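Local coordinates for EIAV protease (PDB 1FMB) that cleaves viral polyproteins as a homodimeric retroviral aspartyl protease whose two flaps close over the active site, at the interface of chains A and B. Coordinates in Å, arbitrary orientation; residue numbers count along the deposited sequence, not the author numbering. Chains: chain A/B, EIAV protease.

The interface of chains A and B. Residues chain A 53-58, 60, 85; chain B 53-58, 60, 85.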
loop_
_atom_site.group_PDB
_atom_site.type_symbol
_atom_site.label_atom_id
_atom_site.label_comp_id
_atom_site.label_asym_id
_atom_site.label_seq_id
_atom_site.Cartn_x
_atom_site.Cartn_y
_atom_site.Cartn_z
ATOM N N ILE A 53 7.770 -2.729 -11.917
ATOM C CA ILE A 53 7.540 -2.474 -10.488
ATOM C C ILE A 53 7.623 -3.853 -9.805
ATOM O O ILE A 53 7.390 -4.914 -10.412
ATOM C CB ILE A 53 6.134 -1.848 -10.269
ATOM C CG1 ILE A 53 5.154 -2.753 -10.962
ATOM C CG2 ILE A 53 6.274 -0.388 -10.679
ATOM C CD1 ILE A 53 3.742 -2.202 -10.857
ATOM N N GLY A 54 7.907 -3.844 -8.492
ATOM C CA GLY A 54 8.006 -5.083 -7.718
ATOM C C GLY A 54 6.944 -4.995 -6.642
ATOM O O GLY A 54 6.705 -3.917 -6.098
ATOM N N GLY A 55 6.344 -6.150 -6.352
ATOM C CA GLY A 55 5.342 -6.227 -5.313
ATOM C C GLY A 55 5.387 -7.666 -4.798
ATOM O O GLY A 55 6.344 -8.455 -4.958
ATOM N N VAL A 56 4.299 -7.948 -4.094
ATOM C CA VAL A 56 4.150 -9.248 -3.467
ATOM C C VAL A 56 4.630 -10.461 -4.244
ATOM O O VAL A 56 5.515 -11.167 -3.734
ATOM C CB VAL A 56 2.638 -9.339 -3.117
ATOM C CG1 VAL A 56 2.051 -10.732 -3.229
ATOM C CG2 VAL A 56 2.541 -8.789 -1.704
ATOM N N GLY A 57 4.083 -10.782 -5.409
ATOM C CA GLY A 57 4.506 -11.960 -6.148
ATOM C C GLY A 57 5.598 -11.754 -7.188
ATOM O O GLY A 57 5.693 -12.600 -8.095
ATOM N N GLY A 58 6.427 -10.711 -7.132
ATOM C CA GLY A 58 7.440 -10.589 -8.177
ATOM C C GLY A 58 7.394 -9.227 -8.882
ATOM O O GLY A 58 6.815 -8.263 -8.391
ATOM N N VAL A 60 6.759 -6.873 -12.427
ATOM C CA VAL A 60 5.850 -6.814 -13.579
ATOM C C VAL A 60 6.323 -5.658 -14.453
ATOM O O VAL A 60 6.745 -4.611 -13.975
ATOM C CB VAL A 60 4.476 -6.604 -12.913
ATOM C CG1 VAL A 60 3.596 -5.728 -13.763
ATOM C CG2 VAL A 60 3.881 -7.975 -12.600
ATOM N N ILE A 85 -2.244 -4.641 -13.552
ATOM C CA ILE A 85 -2.517 -4.863 -12.147
ATOM C C ILE A 85 -4.023 -4.701 -11.947
ATOM O O ILE A 85 -4.681 -4.169 -12.822
ATOM C CB ILE A 85 -1.662 -3.993 -11.223
ATOM C CG1 ILE A 85 -1.868 -2.487 -11.433
ATOM C CG2 ILE A 85 -0.200 -4.331 -11.524
ATOM C CD1 ILE A 85 -1.401 -1.653 -10.232
ATOM N N ILE B 53 -2.017 -14.341 -0.315
ATOM C CA ILE B 53 -2.349 -12.929 -0.549
ATOM C C ILE B 53 -2.052 -12.678 -2.040
ATOM O O ILE B 53 -1.232 -13.358 -2.682
ATOM C CB ILE B 53 -1.464 -12.010 0.339
ATOM C CG1 ILE B 53 -0.040 -12.421 0.088
ATOM C CG2 ILE B 53 -2.067 -12.094 1.735
ATOM C CD1 ILE B 53 0.915 -11.618 0.955
ATOM N N GLY B 54 -2.690 -11.636 -2.600
ATOM C CA GLY B 54 -2.491 -11.279 -4.007
ATOM C C GLY B 54 -1.934 -9.872 -4.010
ATOM O O GLY B 54 -2.336 -9.047 -3.191
ATOM N N GLY B 55 -1.025 -9.633 -4.957
ATOM C CA GLY B 55 -0.440 -8.321 -5.110
ATOM C C GLY B 55 -0.034 -8.215 -6.582
ATOM O O GLY B 55 -0.484 -8.933 -7.502
ATOM N N VAL B 56 0.809 -7.209 -6.767
ATOM C CA VAL B 56 1.290 -6.893 -8.099
ATOM C C VAL B 56 1.609 -8.055 -9.023
ATOM O O VAL B 56 0.989 -8.133 -10.095
ATOM C CB VAL B 56 2.524 -5.980 -7.859
ATOM C CG1 VAL B 56 3.640 -6.154 -8.870
ATOM C CG2 VAL B 56 1.961 -4.568 -7.867
ATOM N N GLY B 57 2.559 -8.928 -8.714
ATOM C CA GLY B 57 2.903 -10.024 -9.604
ATOM C C GLY B 57 2.187 -11.345 -9.363
ATOM O O GLY B 57 2.725 -12.377 -9.802
ATOM N N GLY B 58 1.025 -11.400 -8.712
ATOM C CA GLY B 58 0.413 -12.712 -8.519
ATOM C C GLY B 58 0.097 -13.001 -7.046
ATOM O O GLY B 58 0.050 -12.108 -6.206
ATOM N N VAL B 60 0.720 -15.322 -3.476
ATOM C CA VAL B 60 1.820 -15.946 -2.730
ATOM C C VAL B 60 1.194 -16.647 -1.529
ATOM O O VAL B 60 0.255 -16.161 -0.909
ATOM C CB VAL B 60 2.718 -14.742 -2.382
ATOM C CG1 VAL B 60 3.364 -14.925 -1.036
ATOM C CG2 VAL B 60 3.705 -14.534 -3.529
ATOM N N ILE B 85 7.876 -12.072 1.577
ATOM C CA ILE B 85 7.785 -10.771 0.944
ATOM C C ILE B 85 8.955 -9.934 1.461
ATOM O O ILE B 85 9.561 -10.311 2.447
ATOM C CB ILE B 85 6.416 -10.112 1.116
ATOM C CG1 ILE B 85 6.032 -9.867 2.581
ATOM C CG2 ILE B 85 5.387 -11.061 0.495
ATOM C CD1 ILE B 85 4.928 -8.811 2.734
HETATM O O HOH W 1 2.057 -6.009 -4.364
#
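The flat groups here are peptide planes of the two flaps, the glycine-rich beta-hairpins of a retroviral aspartyl protease, which meet tip to tip across the dimer two-fold above the bound inhibitor HYB (HBY-793). The CG1 methyl of B:Val56 covers one face of the A:Gly54–A:Gly55 peptide, about 3.6 Å off its plane, while the N-H edge of the A:Gly55–A:Val56 peptide is turned to water 1. Each tip valine, between strands 53-55 and 58-60, thus presses CG1 onto a peptide face of the opposite hairpin. B:Val56 CG1 stands almost directly above the amide nitrogen of A:Gly55, at 3.7 Å, and also nears the carbonyl oxygen of A:Gly58, so one methyl touches both strands. A skewed chi1 of 146°, well off a staggered value, sets it there. B:Val56 CB packs 3.8 Å from A:Gly55 CA, where a glycine probably leaves room for it. A:Val56 does the same on chain B, and the two valines hide the largest areas of the patch, 72 and 73 Å².

A:Val60 reaches the rim of the partner's tip obliquely with CG2. This methyl, anti to the carbonyl carbon and beside the backbone N, lies 3.8 Å from B:Gly57 CA and equally near the carbonyl oxygen of B:Val56. Marginal contacts come from A:Ile53, whose CD1 faces B:Val56 CG2, and A:Ile85, whose CG2 faces the B:Val56 carbonyl oxygen; A:Gly54 is engineered and contributes little.

No direct hydrogen bond joins the tips in this patch. The carbonyl oxygens of A:Gly57 and B:Gly57 come within 3.4 Å of each other, a pairing that probably offers no attraction. The polar link is instead water 1: the amide N-H groups of A:Val56 and B:Val56 each point to it over 3.0 Å, nearly straight at 163° and 164°. This is the flap water typical of inhibited retroviral proteases.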